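Putative uncharacterized protein (Dictyostelium purpureum, PDB 4R12) is nicastrin, probably an essential subunit of gamma-secretase, the complex that cleaves membrane proteins such as Notch receptors within the membrane. Local coordinates at residues G196-W201 and L545-S550; L216-F221 and A266-E271; I328-L333 and S408-G413; K335-Y340 and T369-P374. All blocks are in the same frame, centred on the assembly; numbering follows the deposited sequence.

Contact 1: residues G196-W201 and L545-S550; sequences GGQSIW and LHNALS
With CG anti to its carbonyl carbon (chi1 -62°) and the chain bent at chi2, Q198 lies beside N547, whose CG takes the same setting; the two side chains point the same way. Q198 NE2 donates to N547 OD1 at 2.9 Å, nearly straight (171°) and on a lone pair of that oxygen, although the two amide planes stand 79° apart. A water donates to Q198 OE1 at 2.7 Å and reaches N547 OD1 weakly, while N547 ND2 turns to Y280 OH. An alanine in place of Q198 would probably leave N547 OD1 without its amide donor and the water without OE1 as its acceptor. The backbones join through G197 with A548 and S199 with H546, S199 N meeting H546 O at 2.7 Å. On one face I200 CG1 rests 3.8 Å from L545 CD2, and both side chains touch helix 500-512. A second water takes the hydrogen of W201 NE1 and also bonds to L545 O and H546 ND1; H546 NE2 is hydrogen-bonded to D284 OD2. The alternation of hydrogen-bonded and non-hydrogen-bonded pairs from G197 to I200 is that of a twisted antiparallel beta sheet, here joining strand 542-548 to strand 192-203.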
loop_
_atom_site.group_PDB
_atom_site.type_symbol
_atom_site.label_atom_id
_atom_site.label_comp_id
_atom_site.label_asym_id
_atom_site.label_seq_id
_atom_site.Cartn_x
_atom_site.Cartn_y
_atom_site.Cartn_z
ATOM N N GLY A 196 1.494 -10.597 2.355
ATOM C CA GLY A 196 1.714 -10.600 0.925
ATOM C C GLY A 196 0.421 -10.406 0.164
ATOM O O GLY A 196 -0.584 -9.999 0.733
ATOM N N GLY A 197 0.439 -10.711 -1.123
ATOM C CA GLY A 197 -0.770 -10.572 -1.917
ATOM C C GLY A 197 -0.513 -10.764 -3.385
ATOM O O GLY A 197 0.359 -11.543 -3.764
ATOM N N GLN A 198 -1.270 -10.039 -4.208
ATOM C CA GLN A 198 -1.120 -10.100 -5.649
ATOM C C GLN A 198 -0.736 -8.747 -6.254
ATOM O O GLN A 198 -1.368 -7.724 -5.955
ATOM C CB GLN A 198 -2.422 -10.588 -6.301
ATOM C CG GLN A 198 -2.858 -11.998 -5.884
ATOM C CD GLN A 198 -1.910 -13.085 -6.391
ATOM O OE1 GLN A 198 -1.560 -13.122 -7.571
ATOM N NE2 GLN A 198 -1.492 -13.970 -5.495
ATOM N N SER A 199 0.301 -8.752 -7.091
ATOM C CA SER A 199 0.634 -7.604 -7.937
ATOM C C SER A 199 -0.169 -7.715 -9.217
ATOM O O SER A 199 -0.756 -8.760 -9.485
ATOM C CB SER A 199 2.132 -7.554 -8.255
ATOM O OG SER A 199 2.927 -7.572 -7.076
ATOM N N ILE A 200 -0.198 -6.643 -10.013
ATOM C CA ILE A 200 -0.905 -6.662 -11.293
ATOM C C ILE A 200 -0.066 -5.984 -12.373
ATOM O O ILE A 200 0.481 -4.896 -12.152
ATOM C CB ILE A 200 -2.285 -5.945 -11.238
ATOM C CG1 ILE A 200 -3.096 -6.326 -9.994
ATOM C CG2 ILE A 200 -3.133 -6.271 -12.481
ATOM C CD1 ILE A 200 -2.991 -5.314 -8.851
ATOM N N TRP A 201 0.059 -6.629 -13.533
ATOM C CA TRP A 201 0.731 -5.977 -14.660
ATOM C C TRP A 201 -0.123 -6.043 -15.915
ATOM O O TRP A 201 -1.053 -6.858 -16.024
ATOM C CB TRP A 201 2.125 -6.588 -14.918
ATOM C CG TRP A 201 2.137 -8.030 -15.330
ATOM C CD1 TRP A 201 2.161 -9.118 -14.506
ATOM C CD2 TRP A 201 2.159 -8.543 -16.668
ATOM N NE1 TRP A 201 2.178 -10.276 -15.245
ATOM C CE2 TRP A 201 2.172 -9.950 -16.574
ATOM C CE3 TRP A 201 2.139 -7.951 -17.937
ATOM C CZ2 TRP A 201 2.176 -10.773 -17.701
ATOM C CZ3 TRP A 201 2.142 -8.774 -19.053
ATOM C CH2 TRP A 201 2.171 -10.168 -18.925
ATOM N N LEU A 545 -2.570 -11.061 -12.803
ATOM C CA LEU A 545 -2.128 -11.099 -11.420
ATOM C C LEU A 545 -0.803 -11.842 -11.285
ATOM O O LEU A 545 -0.537 -12.775 -12.042
ATOM C CB LEU A 545 -3.179 -11.789 -10.546
ATOM C CG LEU A 545 -4.569 -11.152 -10.494
ATOM C CD1 LEU A 545 -5.558 -12.126 -9.860
ATOM C CD2 LEU A 545 -4.520 -9.861 -9.697
ATOM N N HIS A 546 0.007 -11.449 -10.305
ATOM C CA HIS A 546 1.189 -12.238 -9.952
ATOM C C HIS A 546 1.430 -12.246 -8.438
ATOM O O HIS A 546 1.255 -11.216 -7.773
ATOM C CB HIS A 546 2.441 -11.719 -10.661
ATOM C CG HIS A 546 3.491 -12.771 -10.829
ATOM N ND1 HIS A 546 3.638 -13.491 -11.995
ATOM C CD2 HIS A 546 4.404 -13.266 -9.962
ATOM C CE1 HIS A 546 4.616 -14.368 -11.847
ATOM N NE2 HIS A 546 5.096 -14.255 -10.620
ATOM N N ASN A 547 1.807 -13.411 -7.907
ATOM C CA ASN A 547 2.139 -13.564 -6.491
ATOM C C ASN A 547 3.130 -12.508 -5.983
ATOM O O ASN A 547 4.139 -12.234 -6.633
ATOM C CB ASN A 547 2.765 -14.937 -6.216
ATOM C CG ASN A 547 1.769 -16.085 -6.275
ATOM O OD1 ASN A 547 0.546 -15.898 -6.267
ATOM N ND2 ASN A 547 2.304 -17.295 -6.294
ATOM N N ALA A 548 2.839 -11.943 -4.819
ATOM C CA ALA A 548 3.767 -11.063 -4.121
ATOM C C ALA A 548 3.972 -11.658 -2.735
ATOM O O ALA A 548 3.106 -11.549 -1.867
ATOM C CB ALA A 548 3.230 -9.642 -4.049
ATOM N N LEU A 549 5.120 -12.307 -2.556
ATOM C CA LEU A 549 5.381 -13.172 -1.412
ATOM C C LEU A 549 6.883 -13.318 -1.227
ATOM O O LEU A 549 7.622 -13.484 -2.197
ATOM C CB LEU A 549 4.737 -14.556 -1.610
ATOM C CG LEU A 549 4.992 -15.656 -0.561
ATOM C CD1 LEU A 549 4.310 -15.326 0.756
ATOM C CD2 LEU A 549 4.541 -17.035 -1.059
ATOM N N SER A 550 7.327 -13.244 0.020
ATOM C CA SER A 550 8.746 -13.360 0.326
ATOM C C SER A 550 9.309 -14.663 -0.207
ATOM O O SER A 550 8.648 -15.698 -0.154
ATOM C CB SER A 550 8.983 -13.275 1.834
ATOM O OG SER A 550 10.363 -13.434 2.134
HETATM O O HOH W 1 -1.750 -15.560 -8.694
HETATM O O HOH W 2 4.476 -9.648 -7.759
HETATM O O HOH W 3 1.773 -12.838 -13.975
#

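Contact 2: residues L216-F221 and A266-E271; sequences LVMLPF and AFWNAE
W268 N donates to L219 O at 2.9 Å, one of four backbone bonds joining strands 214-220 and 262-268 as parallel neighbours in the large lobe, whose family belongs to the zinc-exopeptidase clan. In the same pattern V217 O accepts from A266 N, A266 O from L219 N, and W268 O from F221 N. On the face of M218, A266 and W268, the thioether and the indole form a Met-aromatic contact: W268 NE1 points a weak but straight hydrogen bond (171°) at M218 SD, 3.3 Å away, with the sulfur at the edge of the ring. M218 CG sits between its backbone N and carbonyl carbon (chi1 71°), and the chain runs on extended past the indole nitrogen. Helix 385-389 packs on both residues through F388. The other face carries L219 CD1, 3.7 Å from F267 CD2, and helix 234-252 touches both side chains. P220 CB, at the end of its strand, meets E271 CB at 3.7 Å, while E271 OE1 is hydrogen-bonded to S384 OG and S278 OG. N269 ND2 is hydrogen-bonded to Q198 O, and its amide plane is turned 43° from the F221 ring. That ring presents its edge to the backbone of F267, with F221 CE2 3.3 Å from F267 O.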
loop_
_atom_site.group_PDB
_atom_site.type_symbol
_atom_site.label_atom_id
_atom_site.label_comp_id
_atom_site.label_asym_id
_atom_site.label_seq_id
_atom_site.Cartn_x
_atom_site.Cartn_y
_atom_site.Cartn_z
ATOM N N LEU A 216 9.175 -0.405 -18.924
ATOM C CA LEU A 216 8.458 -0.787 -17.722
ATOM C C LEU A 216 8.117 0.459 -16.906
ATOM O O LEU A 216 9.009 1.193 -16.470
ATOM C CB LEU A 216 9.288 -1.754 -16.884
ATOM C CG LEU A 216 8.640 -2.201 -15.576
ATOM C CD1 LEU A 216 7.312 -2.917 -15.855
ATOM C CD2 LEU A 216 9.601 -3.094 -14.794
ATOM N N VAL A 217 6.830 0.693 -16.710
ATOM C CA VAL A 217 6.371 1.822 -15.907
ATOM C C VAL A 217 5.655 1.250 -14.686
ATOM O O VAL A 217 4.684 0.533 -14.826
ATOM C CB VAL A 217 5.429 2.735 -16.705
ATOM C CG1 VAL A 217 4.954 3.897 -15.845
ATOM C CG2 VAL A 217 6.115 3.229 -17.982
ATOM N N MET A 218 6.135 1.565 -13.492
ATOM C CA MET A 218 5.707 0.814 -12.318
ATOM C C MET A 218 5.619 1.665 -11.074
ATOM O O MET A 218 6.127 2.796 -11.042
ATOM C CB MET A 218 6.676 -0.329 -12.055
ATOM C CG MET A 218 8.025 0.153 -11.539
ATOM S SD MET A 218 9.252 -1.159 -11.713
ATOM C CE MET A 218 10.519 -0.573 -10.584
ATOM N N LEU A 219 4.987 1.101 -10.047
ATOM C CA LEU A 219 4.873 1.750 -8.753
ATOM C C LEU A 219 4.501 0.711 -7.706
ATOM O O LEU A 219 3.965 -0.359 -8.038
ATOM C CB LEU A 219 3.830 2.877 -8.776
ATOM C CG LEU A 219 2.388 2.599 -9.221
ATOM C CD1 LEU A 219 1.550 1.909 -8.131
ATOM C CD2 LEU A 219 1.721 3.916 -9.658
ATOM N N PRO A 220 4.789 1.018 -6.437
ATOM C CA PRO A 220 4.299 0.201 -5.326
ATOM C C PRO A 220 2.918 0.694 -4.904
ATOM O O PRO A 220 2.802 1.859 -4.536
ATOM C CB PRO A 220 5.348 0.446 -4.233
ATOM C CG PRO A 220 5.805 1.865 -4.487
ATOM C CD PRO A 220 5.717 2.077 -5.989
ATOM N N PHE A 221 1.877 -0.129 -4.982
ATOM C CA PHE A 221 0.559 0.408 -4.618
ATOM C C PHE A 221 0.140 0.101 -3.176
ATOM O O PHE A 221 -0.817 0.709 -2.671
ATOM C CB PHE A 221 -0.536 -0.058 -5.602
ATOM C CG PHE A 221 -0.969 -1.503 -5.457
ATOM C CD1 PHE A 221 -2.054 -1.850 -4.640
ATOM C CD2 PHE A 221 -0.360 -2.502 -6.207
ATOM C CE1 PHE A 221 -2.481 -3.166 -4.543
ATOM C CE2 PHE A 221 -0.780 -3.817 -6.116
ATOM C CZ PHE A 221 -1.847 -4.152 -5.284
ATOM N N ALA A 266 3.191 -1.868 -14.331
ATOM C CA ALA A 266 3.159 -2.818 -13.212
ATOM C C ALA A 266 2.795 -2.146 -11.893
ATOM O O ALA A 266 3.359 -1.107 -11.530
ATOM C CB ALA A 266 4.517 -3.562 -13.084
ATOM N N PHE A 267 1.844 -2.753 -11.184
ATOM C CA PHE A 267 1.421 -2.296 -9.868
ATOM C C PHE A 267 1.850 -3.334 -8.837
ATOM O O PHE A 267 1.187 -4.369 -8.710
ATOM C CB PHE A 267 -0.109 -2.101 -9.816
ATOM C CG PHE A 267 -0.623 -0.999 -10.721
ATOM C CD1 PHE A 267 -0.674 -1.168 -12.100
ATOM C CD2 PHE A 267 -1.060 0.204 -10.184
ATOM C CE1 PHE A 267 -1.147 -0.148 -12.921
ATOM C CE2 PHE A 267 -1.538 1.227 -11.003
ATOM C CZ PHE A 267 -1.592 1.050 -12.363
ATOM N N TRP A 268 2.960 -3.083 -8.133
ATOM C CA TRP A 268 3.560 -4.089 -7.242
ATOM C C TRP A 268 2.870 -4.076 -5.889
ATOM O O TRP A 268 2.654 -3.008 -5.312
ATOM C CB TRP A 268 5.070 -3.855 -7.027
ATOM C CG TRP A 268 5.904 -3.818 -8.258
ATOM C CD1 TRP A 268 6.740 -2.804 -8.647
ATOM C CD2 TRP A 268 6.003 -4.832 -9.270
ATOM N NE1 TRP A 268 7.348 -3.127 -9.837
ATOM C CE2 TRP A 268 6.909 -4.363 -10.244
ATOM C CE3 TRP A 268 5.413 -6.091 -9.448
ATOM C CZ2 TRP A 268 7.241 -5.109 -11.375
ATOM C CZ3 TRP A 268 5.746 -6.823 -10.575
ATOM C CH2 TRP A 268 6.646 -6.329 -11.521
ATOM N N ASN A 269 2.540 -5.260 -5.375
ATOM C CA ASN A 269 1.910 -5.364 -4.065
ATOM C C ASN A 269 2.929 -5.814 -3.015
ATOM O O ASN A 269 3.945 -6.411 -3.354
ATOM C CB ASN A 269 0.734 -6.337 -4.119
ATOM C CG ASN A 269 -0.303 -6.067 -3.039
ATOM O OD1 ASN A 269 -0.044 -5.337 -2.077
ATOM N ND2 ASN A 269 -1.486 -6.681 -3.184
ATOM N N ALA A 270 2.640 -5.504 -1.755
ATOM C CA ALA A 270 3.448 -5.893 -0.595
ATOM C C ALA A 270 4.906 -5.402 -0.661
ATOM O O ALA A 270 5.802 -5.964 -0.020
ATOM C CB ALA A 270 3.387 -7.421 -0.409
ATOM N N GLU A 271 5.134 -4.323 -1.409
ATOM C CA GLU A 271 6.459 -3.727 -1.487
ATOM C C GLU A 271 6.900 -3.115 -0.167
ATOM O O GLU A 271 8.097 -3.055 0.114
ATOM C CB GLU A 271 6.501 -2.647 -2.578
ATOM C CG GLU A 271 6.301 -3.208 -3.950
ATOM C CD GLU A 271 7.464 -4.092 -4.392
ATOM O OE1 GLU A 271 8.488 -3.556 -4.850
ATOM O OE2 GLU A 271 7.353 -5.320 -4.272
#

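Contact 3: residues I328-L333 and S408-G413; sequences IGRAQL and SNPYYG
R330 leaves the backbone toward the 408-413 loop, its CB 4.2 Å from S408 CB. CD follows, 3.7 Å from P410 CD and also close to N409 CA. The chain then bends at chi3 (81°), and NE comes 3.3 Å from S408 O in a weak, bent hydrogen bond (125°). P410 CD covers one face of the guanidinium, offset toward its rim, 3.5 Å from NE and 3.8 Å from CZ. At the tip, NH1 donates to N421 O, and NH2 gives a hydrogen to a water at 2.6 Å, which lies at the guanidinium edge, in plane, and bonds weakly to S408 O and Q332 NE2. Q332 curls back on its own segment: its NE2 donates to R330 O at 2.9 Å, with that oxygen near the plane of the amide, and its CD rests against S408 OG, which is bonded to D402 O. An alanine at Q332 would probably leave R330 O without this donor and open a gap beside S408. N409 OD1 accepts from Y411 N in an Asx turn and is also hydrogen-bonded to N421 ND2. The contact lies near the surface, where helix 234-252 touches R330 and N409 through D235, and Q332 begins strand 332-334, paired with strand 339-347.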
loop_
_atom_site.group_PDB
_atom_site.type_symbol
_atom_site.label_atom_id
_atom_site.label_comp_id
_atom_site.label_asym_id
_atom_site.label_seq_id
_atom_site.Cartn_x
_atom_site.Cartn_y
_atom_site.Cartn_z
ATOM N N ILE A 328 4.543 11.149 -5.337
ATOM C CA ILE A 328 4.560 12.253 -6.309
ATOM C C ILE A 328 3.420 13.252 -6.103
ATOM O O ILE A 328 3.174 14.117 -6.961
ATOM C CB ILE A 328 4.517 11.714 -7.763
ATOM C CG1 ILE A 328 3.233 10.915 -8.030
ATOM C CG2 ILE A 328 5.767 10.872 -8.067
ATOM C CD1 ILE A 328 3.046 10.559 -9.523
ATOM N N GLY A 329 2.758 13.162 -4.945
ATOM C CA GLY A 329 1.572 13.958 -4.668
ATOM C C GLY A 329 1.812 15.188 -3.806
ATOM O O GLY A 329 0.887 15.964 -3.510
ATOM N N ARG A 330 3.058 15.379 -3.391
ATOM C CA ARG A 330 3.408 16.597 -2.674
ATOM C C ARG A 330 4.565 17.320 -3.308
ATOM O O ARG A 330 5.508 17.689 -2.612
ATOM C CB ARG A 330 3.760 16.300 -1.224
ATOM C CG ARG A 330 2.579 16.216 -0.329
ATOM C CD ARG A 330 3.006 15.988 1.114
ATOM N NE ARG A 330 3.420 17.205 1.792
ATOM C CZ ARG A 330 2.599 18.050 2.407
ATOM N NH1 ARG A 330 1.287 17.838 2.402
ATOM N NH2 ARG A 330 3.092 19.119 3.024
ATOM N N ALA A 331 4.495 17.533 -4.614
ATOM C CA ALA A 331 5.511 18.321 -5.292
ATOM C C ALA A 331 5.686 19.656 -4.556
ATOM O O ALA A 331 4.711 20.236 -4.061
ATOM C CB ALA A 331 5.144 18.527 -6.745
ATOM N N GLN A 332 6.938 20.107 -4.457
ATOM C CA GLN A 332 7.332 21.292 -3.687
ATOM C C GLN A 332 7.290 22.575 -4.502
ATOM O O GLN A 332 7.877 22.643 -5.577
ATOM C CB GLN A 332 8.758 21.118 -3.154
ATOM C CG GLN A 332 8.940 19.937 -2.249
ATOM C CD GLN A 332 8.155 20.093 -0.969
ATOM O OE1 GLN A 332 8.619 20.718 -0.010
ATOM N NE2 GLN A 332 6.954 19.530 -0.947
ATOM N N LEU A 333 6.632 23.600 -3.978
ATOM C CA LEU A 333 6.576 24.886 -4.659
ATOM C C LEU A 333 7.958 25.538 -4.766
ATOM O O LEU A 333 8.659 25.703 -3.772
ATOM C CB LEU A 333 5.614 25.815 -3.934
ATOM C CG LEU A 333 5.438 27.199 -4.551
ATOM C CD1 LEU A 333 4.996 27.100 -6.006
ATOM C CD2 LEU A 333 4.425 27.975 -3.723
ATOM N N SER A 408 9.059 14.571 1.466
ATOM C CA SER A 408 8.112 15.669 1.579
ATOM C C SER A 408 6.855 15.232 2.361
ATOM O O SER A 408 6.245 16.030 3.067
ATOM C CB SER A 408 7.734 16.186 0.183
ATOM O OG SER A 408 8.901 16.699 -0.464
ATOM N N ASN A 409 6.473 13.972 2.212
ATOM C CA ASN A 409 5.400 13.363 3.013
ATOM C C ASN A 409 5.643 13.511 4.520
ATOM O O ASN A 409 6.540 12.874 5.068
ATOM C CB ASN A 409 5.279 11.877 2.650
ATOM C CG ASN A 409 3.991 11.230 3.179
ATOM O OD1 ASN A 409 3.259 11.825 3.972
ATOM N ND2 ASN A 409 3.737 9.989 2.760
ATOM N N PRO A 410 4.836 14.345 5.201
ATOM C CA PRO A 410 5.015 14.539 6.643
ATOM C C PRO A 410 4.288 13.487 7.492
ATOM O O PRO A 410 4.412 13.495 8.720
ATOM C CB PRO A 410 4.426 15.928 6.874
ATOM C CG PRO A 410 3.342 16.031 5.846
ATOM C CD PRO A 410 3.808 15.252 4.644
ATOM N N TYR A 411 3.561 12.588 6.841
ATOM C CA TYR A 411 2.801 11.569 7.555
ATOM C C TYR A 411 3.030 10.192 6.955
ATOM O O TYR A 411 2.081 9.431 6.750
ATOM C CB TYR A 411 1.298 11.920 7.538
ATOM C CG TYR A 411 1.013 13.160 8.343
ATOM C CD1 TYR A 411 1.186 13.166 9.717
ATOM C CD2 TYR A 411 0.599 14.332 7.729
ATOM C CE1 TYR A 411 0.937 14.312 10.470
ATOM C CE2 TYR A 411 0.351 15.486 8.469
ATOM C CZ TYR A 411 0.526 15.468 9.835
ATOM O OH TYR A 411 0.285 16.610 10.573
ATOM N N TYR A 412 4.294 9.855 6.695
ATOM C CA TYR A 412 4.582 8.590 6.041
ATOM C C TYR A 412 4.161 7.385 6.893
ATOM O O TYR A 412 4.559 7.261 8.048
ATOM C CB TYR A 412 6.078 8.486 5.698
ATOM C CG TYR A 412 6.387 7.239 4.923
ATOM C CD1 TYR A 412 6.691 6.049 5.573
ATOM C CD2 TYR A 412 6.347 7.243 3.533
ATOM C CE1 TYR A 412 6.958 4.895 4.861
ATOM C CE2 TYR A 412 6.612 6.091 2.807
ATOM C CZ TYR A 412 6.918 4.924 3.479
ATOM O OH TYR A 412 7.176 3.770 2.776
ATOM N N GLY A 413 3.368 6.487 6.310
ATOM C CA GLY A 413 2.958 5.275 7.000
ATOM C C GLY A 413 1.978 5.546 8.128
ATOM O O GLY A 413 2.012 4.903 9.186
HETATM O O HOH W 4 5.505 19.094 2.045
#

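Contact 4: residues K335-Y340 and T369-P374; sequences KNLGKY and TITFKP
Y340 and I370 form a parallel bridge, held by two backbone hydrogen bonds: Y340 N donates to T369 O at 2.7 Å, nearly straight (171°), and T371 N donates to Y340 O at 2.9 Å. Y340 is thus gripped through both its N and its O, one on each flank of I370, whose CA lies 3.4 Å from Y340 O in a CA-H...O contact. The pairing starts where 335-340 arrives from a turn: G338 and K339 both face D334 in a G1 beta bulge, and the lines from CA 337 to CA 340 and from CA 369 to CA 373 run 92° apart. The contact joins the two strands of a beta-alpha-beta unit, in which helix 352-362 connects strand 339-347 to its parallel neighbour 370-374. Among the side chains, Y340 and I370 share one face, Y340 CB lying 4.2 Å from I370 CD1, and helix 427-441 covers I370 there. T369 O meets the edge of the Y340 ring at CD2, 3.5 Å away. T371 points toward 335-340; its CG2, between the backbone N and carbonyl carbon, touches L337 CD1 at 3.9 Å, and the two side chains cross at about a right angle. Beyond it the aliphatic CE of K373 comes within 4.4 Å of L337 CD1, while its NZ makes a salt bridge with D334. K339 sends CD to 3.9 Å from I370 O and bends at chi4 (-76°), which turns NZ toward its acceptor, S368 O.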
loop_
_atom_site.group_PDB
_atom_site.type_symbol
_atom_site.label_atom_id
_atom_site.label_comp_id
_atom_site.label_asym_id
_atom_site.label_seq_id
_atom_site.Cartn_x
_atom_site.Cartn_y
_atom_site.Cartn_z
ATOM N N LYS A 335 9.593 28.992 -5.504
ATOM C CA LYS A 335 9.180 30.398 -5.570
ATOM C C LYS A 335 9.736 31.113 -6.803
ATOM O O LYS A 335 9.124 32.053 -7.304
ATOM C CB LYS A 335 9.596 31.152 -4.302
ATOM C CG LYS A 335 8.571 31.075 -3.168
ATOM C CD LYS A 335 8.632 32.313 -2.266
ATOM C CE LYS A 335 9.256 32.001 -0.908
ATOM N NZ LYS A 335 9.344 33.216 -0.042
ATOM N N ASN A 336 10.890 30.665 -7.288
ATOM C CA ASN A 336 11.469 31.212 -8.517
ATOM C C ASN A 336 10.561 30.996 -9.714
ATOM O O ASN A 336 10.054 31.945 -10.319
ATOM C CB ASN A 336 12.831 30.578 -8.817
ATOM C CG ASN A 336 13.901 30.998 -7.840
ATOM O OD1 ASN A 336 14.340 32.150 -7.847
ATOM N ND2 ASN A 336 14.353 30.061 -7.008
ATOM N N LEU A 337 10.364 29.726 -10.039
ATOM C CA LEU A 337 9.713 29.339 -11.278
ATOM C C LEU A 337 8.194 29.440 -11.192
ATOM O O LEU A 337 7.507 29.456 -12.214
ATOM C CB LEU A 337 10.130 27.915 -11.649
ATOM C CG LEU A 337 11.614 27.608 -11.403
ATOM C CD1 LEU A 337 11.900 26.109 -11.507
ATOM C CD2 LEU A 337 12.519 28.405 -12.349
ATOM N N GLY A 338 7.671 29.522 -9.970
ATOM C CA GLY A 338 6.232 29.502 -9.773
ATOM C C GLY A 338 5.676 28.152 -10.190
ATOM O O GLY A 338 4.572 28.060 -10.732
ATOM N N LYS A 339 6.467 27.107 -9.959
ATOM C CA LYS A 339 6.109 25.745 -10.332
ATOM C C LYS A 339 6.451 24.789 -9.188
ATOM O O LYS A 339 7.286 25.100 -8.334
ATOM C CB LYS A 339 6.837 25.310 -11.616
ATOM C CG LYS A 339 6.478 26.112 -12.883
ATOM C CD LYS A 339 6.897 25.363 -14.152
ATOM C CE LYS A 339 6.852 26.251 -15.406
ATOM N NZ LYS A 339 5.474 26.498 -15.925
ATOM N N TYR A 340 5.796 23.632 -9.181
ATOM C CA TYR A 340 6.024 22.601 -8.173
ATOM C C TYR A 340 7.070 21.611 -8.674
ATOM O O TYR A 340 7.002 21.173 -9.826
ATOM C CB TYR A 340 4.717 21.869 -7.848
ATOM C CG TYR A 340 3.663 22.749 -7.230
ATOM C CD1 TYR A 340 3.666 23.022 -5.868
ATOM C CD2 TYR A 340 2.661 23.311 -8.010
ATOM C CE1 TYR A 340 2.706 23.827 -5.299
ATOM C CE2 TYR A 340 1.685 24.119 -7.444
ATOM C CZ TYR A 340 1.715 24.375 -6.091
ATOM O OH TYR A 340 0.751 25.180 -5.527
ATOM N N THR A 369 2.371 23.360 -14.309
ATOM C CA THR A 369 2.715 23.763 -12.945
ATOM C C THR A 369 3.793 22.862 -12.355
ATOM O O THR A 369 4.130 22.967 -11.175
ATOM C CB THR A 369 1.486 23.735 -12.020
ATOM O OG1 THR A 369 0.961 22.404 -11.957
ATOM C CG2 THR A 369 0.410 24.662 -12.547
ATOM N N ILE A 370 4.335 21.993 -13.203
ATOM C CA ILE A 370 5.301 20.984 -12.797
ATOM C C ILE A 370 6.659 21.227 -13.448
ATOM O O ILE A 370 6.747 21.524 -14.640
ATOM C CB ILE A 370 4.805 19.564 -13.160
ATOM C CG1 ILE A 370 3.507 19.237 -12.411
ATOM C CG2 ILE A 370 5.885 18.521 -12.882
ATOM C CD1 ILE A 370 3.670 19.178 -10.895
ATOM N N THR A 371 7.714 21.122 -12.651
ATOM C CA THR A 371 9.069 21.164 -13.171
ATOM C C THR A 371 9.863 20.017 -12.543
ATOM O O THR A 371 9.530 19.551 -11.444
ATOM C CB THR A 371 9.748 22.529 -12.883
ATOM O OG1 THR A 371 10.988 22.614 -13.592
ATOM C CG2 THR A 371 10.013 22.707 -11.389
ATOM N N PHE A 372 10.894 19.546 -13.242
ATOM C CA PHE A 372 11.716 18.450 -12.733
ATOM C C PHE A 372 13.103 18.935 -12.315
ATOM O O PHE A 372 13.726 19.762 -12.991
ATOM C CB PHE A 372 11.846 17.337 -13.775
ATOM C CG PHE A 372 10.562 16.595 -14.035
ATOM C CD1 PHE A 372 10.067 15.688 -13.106
ATOM C CD2 PHE A 372 9.858 16.804 -15.207
ATOM C CE1 PHE A 372 8.871 14.997 -13.334
ATOM C CE2 PHE A 372 8.670 16.119 -15.452
ATOM C CZ PHE A 372 8.174 15.211 -14.512
ATOM N N LYS A 373 13.571 18.417 -11.187
ATOM C CA LYS A 373 14.902 18.718 -10.682
ATOM C C LYS A 373 15.686 17.444 -10.421
ATOM O O LYS A 373 15.112 16.401 -10.109
ATOM C CB LYS A 373 14.817 19.546 -9.397
ATOM C CG LYS A 373 14.505 21.002 -9.653
ATOM C CD LYS A 373 14.163 21.743 -8.372
ATOM C CE LYS A 373 13.561 23.106 -8.707
ATOM N NZ LYS A 373 13.204 23.872 -7.486
ATOM N N PRO A 374 17.013 17.525 -10.546
ATOM C CA PRO A 374 17.819 16.376 -10.147
ATOM C C PRO A 374 17.909 16.266 -8.630
ATOM O O PRO A 374 17.756 17.265 -7.918
ATOM C CB PRO A 374 19.197 16.681 -10.764
ATOM C CG PRO A 374 19.232 18.165 -10.877
ATOM C CD PRO A 374 17.821 18.582 -11.186
#

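Overall arrangement
From the N terminus, strand 192-203 is the first of those in these contacts and is joined by 542-548 only much later in the chain, so contact 1 closes a long loop that holds the other three. Contact 2 closes first, joining strand 214-220 to 262-268. It touches contact 1 directly, because strand 262-268 also pairs with 192-203: I200 O lies 2.7 Å from F267 N, a probable hydrogen bond. After it, in series, contact 3 opens at 328-333 and closes at 408-413; contact 4 nests within that loop, closing where 370-374 joins 339-347. Contacts 3 and 4 meet where A331 O packs on Y340 CD1. Contacts 1 and 3 lie about 26 Å apart between centres, on opposite sides of the chain's centre.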